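Local coordinates for short chain dehydrogenase (Rhodopseudomonas palustris, PDB 3H7A), which probably catalyses NAD(P)-dependent oxidation or reduction of a substrate not yet identified, as a member of the short-chain dehydrogenase/reductase family, at residues 81-86 with 130-135; 108-113 with 153-158; 136-141 with 179-184. One frame throughout, in Å; residues are numbered along the deposited sequence.

Interaction 1 of 3, residues 81-86 with 130-135; sequences HAPLEV and LAHGQG
Pro-83 and His-132 meet in a CH-pi contact at the N-terminal end of two interior strands of the Rossmann-type sheet, where the start of strand 84-89 lies beside the turn that leads from helix 104-132 into strand 135-142. Strand, helix and strand here belong to one beta-alpha-beta crossover, and the contact brings the start of the first strand against the turn that enters the second. CB of Pro-83 sits over the centre of the imidazole, 3.9 Å from the ring centroid of His-132 and 12° off its normal. A chi1 of -56° sets His-132 CG anti to the carbonyl carbon, beside the backbone N; the hydrogen bond between NE2 and Asp-79 OD1 then helps to fix the ring. The same OD1 also takes the N-H of Leu-84, so one carboxylate oxygen ties the helix end to the strand start. No direct hydrogen bond joins the segments; two waters bridge them. One donates to the backbone oxygens Leu-84 O and Gln-134 O, just before the strands pair. The second lies between the side chains of Glu-85 and Gln-134, whose carboxylate and amide planes are turned 65° apart, donating to Glu-85 OE2 and accepting from Gln-134 NE2. Where the strands close up, the backbones come nearer, and CA of Gly-135 makes a CA-H...O contact of 3.3 Å with Glu-85 O.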
loop_
_atom_site.group_PDB
_atom_site.type_symbol
_atom_site.label_atom_id
_atom_site.label_comp_id
_atom_site.label_asym_id
_atom_site.label_seq_id
_atom_site.Cartn_x
_atom_site.Cartn_y
_atom_site.Cartn_z
ATOM N N HIS B 81 2.799 40.251 -4.004
ATOM C CA HIS B 81 2.413 40.614 -5.374
ATOM C C HIS B 81 0.896 40.512 -5.616
ATOM O O HIS B 81 0.249 41.479 -6.061
ATOM C CB HIS B 81 3.168 39.710 -6.329
ATOM C CG HIS B 81 3.046 40.085 -7.767
ATOM N ND1 HIS B 81 4.050 40.738 -8.448
ATOM C CD2 HIS B 81 2.068 39.850 -8.672
ATOM C CE1 HIS B 81 3.697 40.891 -9.713
ATOM N NE2 HIS B 81 2.491 40.373 -9.872
ATOM N N ALA B 82 0.350 39.334 -5.312
ATOM C CA ALA B 82 -1.072 39.018 -5.373
ATOM C C ALA B 82 -1.245 37.763 -4.513
ATOM O O ALA B 82 -0.295 36.979 -4.394
ATOM C CB ALA B 82 -1.477 38.735 -6.811
ATOM N N PRO B 83 -2.431 37.572 -3.897
ATOM C CA PRO B 83 -2.668 36.409 -3.041
ATOM C C PRO B 83 -2.134 35.096 -3.618
ATOM O O PRO B 83 -2.462 34.727 -4.750
ATOM C CB PRO B 83 -4.190 36.366 -2.940
ATOM C CG PRO B 83 -4.587 37.795 -3.009
ATOM C CD PRO B 83 -3.628 38.437 -3.963
ATOM N N LEU B 84 -1.268 34.440 -2.852
ATOM C CA LEU B 84 -0.715 33.152 -3.224
ATOM C C LEU B 84 -1.813 32.086 -3.178
ATOM O O LEU B 84 -2.347 31.781 -2.106
ATOM C CB LEU B 84 0.448 32.783 -2.289
ATOM C CG LEU B 84 1.129 31.435 -2.554
ATOM C CD1 LEU B 84 1.848 31.409 -3.870
ATOM C CD2 LEU B 84 2.090 31.145 -1.442
ATOM N N GLU B 85 -2.151 31.536 -4.345
ATOM C CA GLU B 85 -3.240 30.547 -4.454
ATOM C C GLU B 85 -2.831 29.106 -4.729
ATOM O O GLU B 85 -3.563 28.181 -4.383
ATOM C CB GLU B 85 -4.277 30.986 -5.478
ATOM C CG GLU B 85 -5.389 31.723 -4.790
ATOM C CD GLU B 85 -6.315 32.435 -5.721
ATOM O OE1 GLU B 85 -6.539 31.931 -6.847
ATOM O OE2 GLU B 85 -6.828 33.503 -5.305
ATOM N N VAL B 86 -1.686 28.924 -5.382
ATOM C CA VAL B 86 -1.174 27.593 -5.697
ATOM C C VAL B 86 0.337 27.590 -5.497
ATOM O O VAL B 86 1.008 28.481 -5.988
ATOM C CB VAL B 86 -1.510 27.182 -7.157
ATOM C CG1 VAL B 86 -1.026 25.754 -7.472
ATOM C CG2 VAL B 86 -2.997 27.279 -7.426
ATOM N N LEU B 130 -3.619 30.236 4.464
ATOM C CA LEU B 130 -4.612 30.199 5.540
ATOM C C LEU B 130 -5.158 31.590 5.897
ATOM O O LEU B 130 -6.331 31.729 6.269
ATOM C CB LEU B 130 -4.062 29.485 6.785
ATOM C CG LEU B 130 -4.009 27.947 6.719
ATOM C CD1 LEU B 130 -3.105 27.362 7.807
ATOM C CD2 LEU B 130 -5.384 27.327 6.799
ATOM N N ALA B 131 -4.312 32.610 5.755
ATOM C CA ALA B 131 -4.729 34.004 5.897
ATOM C C ALA B 131 -5.776 34.413 4.852
ATOM O O ALA B 131 -6.620 35.272 5.125
ATOM C CB ALA B 131 -3.517 34.919 5.835
ATOM N N HIS B 132 -5.724 33.801 3.665
ATOM C CA HIS B 132 -6.717 34.043 2.614
ATOM C C HIS B 132 -7.878 33.063 2.691
ATOM O O HIS B 132 -8.896 33.245 2.011
ATOM C CB HIS B 132 -6.081 33.997 1.218
ATOM C CG HIS B 132 -4.932 34.942 1.044
ATOM N ND1 HIS B 132 -5.090 36.312 1.025
ATOM C CD2 HIS B 132 -3.609 34.713 0.878
ATOM C CE1 HIS B 132 -3.912 36.885 0.856
ATOM N NE2 HIS B 132 -2.996 35.938 0.764
ATOM N N GLY B 133 -7.712 32.019 3.506
ATOM C CA GLY B 133 -8.752 31.019 3.748
ATOM C C GLY B 133 -8.921 29.954 2.686
ATOM O O GLY B 133 -9.895 29.206 2.726
ATOM N N GLN B 134 -7.973 29.879 1.749
ATOM C CA GLN B 134 -8.010 28.927 0.628
ATOM C C GLN B 134 -6.629 28.815 -0.036
ATOM O O GLN B 134 -5.781 29.690 0.137
ATOM C CB GLN B 134 -9.058 29.354 -0.420
ATOM C CG GLN B 134 -8.740 30.679 -1.114
ATOM C CD GLN B 134 -9.656 31.000 -2.287
ATOM O OE1 GLN B 134 -10.597 30.267 -2.589
ATOM N NE2 GLN B 134 -9.380 32.115 -2.952
ATOM N N GLY B 135 -6.420 27.745 -0.807
ATOM C CA GLY B 135 -5.166 27.519 -1.522
ATOM C C GLY B 135 -4.981 26.070 -1.926
ATOM O O GLY B 135 -5.750 25.191 -1.514
HETATM O O HOH W 1 -5.038 31.869 -1.377
HETATM O O HOH W 2 -6.850 33.604 -2.474
#

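Interaction 2 of 3, residues 108-113 with 153-158; sequences RKVWEM and AAFASA
Val-110 directs its CG1 methyl into the backbone of helix 153-173, with CG1 anti to its own backbone N (chi1 169°). That methyl lies 3.4 Å from Ala-154 O and 3.8 Å from Phe-155 CA, and it reaches the Phe-155 ring at the edge, near the ring plane, while the aromatic side chain itself starts off away from helix 104-132. From the other helix comes the methyl of Ala-158, pointing back at the Val-110 turn: its CB is 3.7 Å from Val-110 O and also packs on Val-110 CG1 and Trp-111 CA. With alanine at 154 and 158, small side chains let the segments run 8.6 Å apart at their axes, inclined by only 26°. The two helices are successive crossover helices of the Rossmann-type fold, lying side by side in the same direction, and this contact joins their N-terminal parts with no hydrogen bond between the two segments. The indole of Trp-111 extends past this interface and stacks on Trp-111 of a second subunit, so the same pair of helices also builds a subunit interface, where Ser-157 OG bonds to Gly-161 O of that subunit. Along helix 108-113, in one of the two conformers of Arg-108, the guanidinium has Trp-111 CZ3 over one face, offset toward the rim, and NH2 meets the anti lone pair of Glu-112 OE2 at 2.8 Å in a salt bridge.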
loop_
_atom_site.group_PDB
_atom_site.type_symbol
_atom_site.label_atom_id
_atom_site.label_comp_id
_atom_site.label_asym_id
_atom_site.label_seq_id
_atom_site.Cartn_x
_atom_site.Cartn_y
_atom_site.Cartn_z
ATOM N N ARG B 108 22.612 13.785 2.826
ATOM C CA ARG B 108 22.173 15.072 3.402
ATOM C C ARG B 108 21.637 16.032 2.336
ATOM O O ARG B 108 20.573 16.640 2.522
ATOM C CB ARG B 108 23.326 15.756 4.143
ATOM C CG ARG B 108 23.024 16.169 5.584
ATOM C CD ARG B 108 22.356 17.534 5.757
ATOM N NE ARG B 108 21.964 17.729 7.160
ATOM C CZ ARG B 108 21.335 18.796 7.645
ATOM N NH1 ARG B 108 21.023 18.847 8.937
ATOM N NH2 ARG B 108 21.011 19.807 6.849
ATOM N N LYS B 109 22.388 16.179 1.236
ATOM C CA LYS B 109 22.055 17.091 0.115
ATOM C C LYS B 109 20.751 16.715 -0.569
ATOM O O LYS B 109 19.945 17.598 -0.896
ATOM C CB LYS B 109 23.175 17.126 -0.942
ATOM C CG LYS B 109 23.029 18.186 -2.075
ATOM C CD LYS B 109 24.080 18.023 -3.222
ATOM C CE LYS B 109 23.500 17.447 -4.547
ATOM N NZ LYS B 109 23.421 15.940 -4.658
ATOM N N VAL B 110 20.554 15.416 -0.808
ATOM C CA VAL B 110 19.309 14.942 -1.428
ATOM C C VAL B 110 18.119 15.209 -0.500
ATOM O O VAL B 110 17.078 15.687 -0.948
ATOM C CB VAL B 110 19.420 13.464 -1.867
ATOM C CG1 VAL B 110 18.074 12.896 -2.262
ATOM C CG2 VAL B 110 20.376 13.383 -3.037
ATOM N N TRP B 111 18.289 14.971 0.801
ATOM C CA TRP B 111 17.258 15.354 1.750
ATOM C C TRP B 111 16.966 16.872 1.784
ATOM O O TRP B 111 15.794 17.288 1.793
ATOM C CB TRP B 111 17.620 14.872 3.143
ATOM C CG TRP B 111 16.639 15.330 4.180
ATOM C CD1 TRP B 111 15.420 14.776 4.455
ATOM C CD2 TRP B 111 16.790 16.438 5.082
ATOM N NE1 TRP B 111 14.798 15.475 5.466
ATOM C CE2 TRP B 111 15.618 16.492 5.875
ATOM C CE3 TRP B 111 17.806 17.385 5.299
ATOM C CZ2 TRP B 111 15.434 17.446 6.880
ATOM C CZ3 TRP B 111 17.626 18.338 6.298
ATOM C CH2 TRP B 111 16.443 18.360 7.077
ATOM N N GLU B 112 18.020 17.694 1.799
ATOM C CA GLU B 112 17.858 19.155 1.830
ATOM C C GLU B 112 17.074 19.664 0.626
ATOM O O GLU B 112 16.202 20.516 0.766
ATOM C CB GLU B 112 19.206 19.878 1.890
ATOM C CG GLU B 112 20.001 19.654 3.178
ATOM C CD GLU B 112 21.359 20.363 3.175
ATOM O OE1 GLU B 112 21.846 20.789 2.096
ATOM O OE2 GLU B 112 21.936 20.493 4.269
ATOM N N MET B 113 17.382 19.099 -0.536
ATOM C CA MET B 113 16.803 19.529 -1.807
ATOM C C MET B 113 15.380 18.980 -2.014
ATOM O O MET B 113 14.470 19.731 -2.360
ATOM C CB MET B 113 17.744 19.106 -2.954
ATOM C CG MET B 113 17.438 19.660 -4.348
ATOM S SD MET B 113 18.219 21.229 -4.847
ATOM C CE MET B 113 17.134 22.426 -4.100
ATOM N N ALA B 153 18.747 4.428 -1.811
ATOM C CA ALA B 153 18.564 4.805 -0.390
ATOM C C ALA B 153 18.479 6.305 -0.126
ATOM O O ALA B 153 17.614 6.737 0.637
ATOM C CB ALA B 153 19.612 4.139 0.533
ATOM N N ALA B 154 19.335 7.103 -0.767
ATOM C CA ALA B 154 19.283 8.548 -0.539
ATOM C C ALA B 154 18.056 9.200 -1.174
ATOM O O ALA B 154 17.383 10.008 -0.532
ATOM C CB ALA B 154 20.574 9.244 -1.004
ATOM N N PHE B 155 17.797 8.876 -2.437
ATOM C CA PHE B 155 16.675 9.469 -3.170
ATOM C C PHE B 155 15.296 9.040 -2.639
ATOM O O PHE B 155 14.421 9.884 -2.408
ATOM C CB PHE B 155 16.817 9.158 -4.667
ATOM C CG PHE B 155 15.813 9.860 -5.548
ATOM C CD1 PHE B 155 15.640 11.235 -5.484
ATOM C CD2 PHE B 155 15.044 9.139 -6.456
ATOM C CE1 PHE B 155 14.707 11.883 -6.312
ATOM C CE2 PHE B 155 14.106 9.778 -7.287
ATOM C CZ PHE B 155 13.951 11.157 -7.220
ATOM N N ALA B 156 15.101 7.735 -2.438
ATOM C CA ALA B 156 13.850 7.223 -1.921
ATOM C C ALA B 156 13.611 7.747 -0.494
ATOM O O ALA B 156 12.473 8.053 -0.138
ATOM C CB ALA B 156 13.829 5.693 -1.950
ATOM N N SER B 157 14.668 7.895 0.303
ATOM C CA SER B 157 14.477 8.393 1.685
ATOM C C SER B 157 13.867 9.780 1.685
ATOM O O SER B 157 12.907 10.061 2.415
ATOM C CB SER B 157 15.776 8.423 2.459
ATOM O OG SER B 157 15.508 8.788 3.800
ATOM N N ALA B 158 14.411 10.639 0.831
ATOM C CA ALA B 158 13.905 11.996 0.685
ATOM C C ALA B 158 12.518 12.034 0.035
ATOM O O ALA B 158 11.687 12.844 0.439
ATOM C CB ALA B 158 14.888 12.839 -0.111
#

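Interaction 3 of 3, residues 136-141 with 179-184; sequences KIFFTG and HVAHLI
Lys-136 NZ, in the conformer described, donates to His-179 ND1 over 3.0 Å, lying almost in the imidazole plane, at the start of two neighbouring parallel strands. The amino group is also bound by the backbone oxygens of Leu-226, Tyr-227 and Gln-229, and NE2 of the same histidine bonds to Thr-235 O; the lysine chain, extended beyond CG, lies against His-179 CB. Five backbone hydrogen bonds follow, alternating in direction, from Ile-137 N to His-179 O at one end to Gly-141 N and Leu-183 O, 2.7 Å apart, at the other. They join strands 135-142 and 178-185 of a beta-alpha-beta unit, adjacent interior strands of the Rossmann-type sheet, 178-185 lying next to the edge strand 237-240. CA-H...O contacts lie between them. On the face carrying Lys-136, Phe-138 turns its ring edge to His-179: CE1 stands over the centre of the imidazole, the planes are 80° apart, and CD1 packs 3.6 Å from Ala-181 CB. On the other face, Val-180 CG1 meets the Phe-139 ring edge at CE2, at 3.9 Å. There His-182 NE2 lies 3.5 Å from Gly-141 CA, while its ND1 is hydrogen-bonded to Glu-237 OE2. If NZ donates to ND1, the His-179 proton is probably on NE2, consistent with a neutral imidazole held at both nitrogens beside a lysine that is probably charged.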
loop_
_atom_site.group_PDB
_atom_site.type_symbol
_atom_site.label_atom_id
_atom_site.label_comp_id
_atom_site.label_asym_id
_atom_site.label_seq_id
_atom_site.Cartn_x
_atom_site.Cartn_y
_atom_site.Cartn_z
ATOM N N LYS B 136 -3.979 25.832 -2.773
ATOM C CA LYS B 136 -3.631 24.478 -3.208
ATOM C C LYS B 136 -2.117 24.312 -3.140
ATOM O O LYS B 136 -1.369 25.179 -3.578
ATOM C CB LYS B 136 -4.190 24.161 -4.611
ATOM C CG LYS B 136 -5.745 24.216 -4.709
ATOM C CD LYS B 136 -6.347 23.303 -5.780
ATOM C CE LYS B 136 -7.883 23.166 -5.626
ATOM N NZ LYS B 136 -8.478 22.029 -6.427
ATOM N N ILE B 137 -1.669 23.204 -2.549
ATOM C CA ILE B 137 -0.241 22.931 -2.382
ATOM C C ILE B 137 0.073 21.562 -2.933
ATOM O O ILE B 137 -0.296 20.551 -2.339
ATOM C CB ILE B 137 0.204 22.939 -0.903
ATOM C CG1 ILE B 137 -0.257 24.218 -0.199
ATOM C CG2 ILE B 137 1.720 22.756 -0.826
ATOM C CD1 ILE B 137 -0.030 24.243 1.292
ATOM N N PHE B 138 0.769 21.546 -4.062
ATOM C CA PHE B 138 1.006 20.334 -4.824
ATOM C C PHE B 138 2.476 19.975 -4.756
ATOM O O PHE B 138 3.336 20.853 -4.864
ATOM C CB PHE B 138 0.591 20.555 -6.286
ATOM C CG PHE B 138 -0.880 20.819 -6.479
ATOM C CD1 PHE B 138 -1.813 20.464 -5.510
ATOM C CD2 PHE B 138 -1.341 21.382 -7.663
ATOM C CE1 PHE B 138 -3.161 20.691 -5.692
ATOM C CE2 PHE B 138 -2.695 21.598 -7.863
ATOM C CZ PHE B 138 -3.604 21.252 -6.875
ATOM N N PHE B 139 2.757 18.684 -4.578
ATOM C CA PHE B 139 4.114 18.172 -4.486
ATOM C C PHE B 139 4.346 17.148 -5.585
ATOM O O PHE B 139 3.532 16.247 -5.763
ATOM C CB PHE B 139 4.308 17.482 -3.140
ATOM C CG PHE B 139 4.231 18.414 -1.961
ATOM C CD1 PHE B 139 5.345 19.164 -1.584
ATOM C CD2 PHE B 139 3.058 18.521 -1.213
ATOM C CE1 PHE B 139 5.304 20.025 -0.475
ATOM C CE2 PHE B 139 3.000 19.366 -0.103
ATOM C CZ PHE B 139 4.142 20.126 0.262
ATOM N N THR B 140 5.448 17.279 -6.323
ATOM C CA THR B 140 5.798 16.291 -7.347
ATOM C C THR B 140 6.549 15.115 -6.747
ATOM O O THR B 140 7.663 15.279 -6.253
ATOM C CB THR B 140 6.660 16.890 -8.470
ATOM O OG1 THR B 140 5.985 18.013 -9.052
ATOM C CG2 THR B 140 6.897 15.863 -9.552
ATOM N N GLY B 141 5.945 13.931 -6.835
ATOM C CA GLY B 141 6.551 12.688 -6.347
ATOM C C GLY B 141 7.088 11.835 -7.474
ATOM O O GLY B 141 7.011 12.218 -8.635
ATOM N N HIS B 179 -6.284 22.337 -0.540
ATOM C CA HIS B 179 -6.110 21.108 -1.276
ATOM C C HIS B 179 -4.624 20.785 -1.378
ATOM O O HIS B 179 -3.931 21.258 -2.290
ATOM C CB HIS B 179 -6.713 21.250 -2.677
ATOM C CG HIS B 179 -6.697 19.991 -3.496
ATOM N ND1 HIS B 179 -7.246 19.930 -4.759
ATOM C CD2 HIS B 179 -6.212 18.752 -3.238
ATOM C CE1 HIS B 179 -7.088 18.713 -5.248
ATOM N NE2 HIS B 179 -6.460 17.979 -4.347
ATOM N N VAL B 180 -4.143 19.960 -0.455
ATOM C CA VAL B 180 -2.778 19.445 -0.540
ATOM C C VAL B 180 -2.832 18.215 -1.435
ATOM O O VAL B 180 -3.716 17.375 -1.272
ATOM C CB VAL B 180 -2.207 19.072 0.854
ATOM C CG1 VAL B 180 -0.744 18.680 0.763
ATOM C CG2 VAL B 180 -2.365 20.227 1.819
ATOM N N ALA B 181 -1.919 18.117 -2.402
ATOM C CA ALA B 181 -1.874 16.941 -3.259
ATOM C C ALA B 181 -0.449 16.492 -3.561
ATOM O O ALA B 181 0.524 17.251 -3.384
ATOM C CB ALA B 181 -2.681 17.147 -4.566
ATOM N N HIS B 182 -0.335 15.253 -4.030
ATOM C CA HIS B 182 0.948 14.632 -4.315
ATOM C C HIS B 182 0.841 13.924 -5.665
ATOM O O HIS B 182 0.136 12.930 -5.793
ATOM C CB HIS B 182 1.261 13.630 -3.200
ATOM C CG HIS B 182 2.651 13.074 -3.236
ATOM N ND1 HIS B 182 2.913 11.721 -3.146
ATOM C CD2 HIS B 182 3.855 13.686 -3.314
ATOM C CE1 HIS B 182 4.219 11.524 -3.193
ATOM N NE2 HIS B 182 4.813 12.699 -3.294
ATOM N N LEU B 183 1.528 14.448 -6.676
ATOM C CA LEU B 183 1.445 13.873 -8.005
ATOM C C LEU B 183 2.686 13.066 -8.305
ATOM O O LEU B 183 3.782 13.621 -8.387
ATOM C CB LEU B 183 1.277 14.964 -9.070
ATOM C CG LEU B 183 1.170 14.470 -10.516
ATOM C CD1 LEU B 183 -0.141 13.711 -10.751
ATOM C CD2 LEU B 183 1.288 15.650 -11.464
ATOM N N ILE B 184 2.490 11.767 -8.519
ATOM C CA ILE B 184 3.579 10.810 -8.713
ATOM C C ILE B 184 3.781 10.554 -10.198
ATOM O O ILE B 184 2.843 10.190 -10.905
ATOM C CB ILE B 184 3.306 9.493 -7.952
ATOM C CG1 ILE B 184 3.266 9.756 -6.446
ATOM C CG2 ILE B 184 4.386 8.457 -8.241
ATOM C CD1 ILE B 184 2.642 8.657 -5.688
#

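Overall arrangement
Interaction 3 lies in the core, its twelve touching residues all buried, and combines regular backbone bonding with polar side chains. Interaction 1 sits at the N-terminal end of the same sheet's strands, near the surface, and is partly solvated, relying on a ring contact and bridging waters instead of direct hydrogen bonds. The two adjoin: Glu-85 O and Lys-136 N are 2.9 Å apart, a probable hydrogen bond, so strand 135-142 is bound on either side by strands 84-89 and 178-185. Interaction 2 is buried but apolar, and its helices also face a second subunit. It shares helix 104-132 with interaction 1, whose centre is about 29 Å from its own, on the opposite side of the chain's centre.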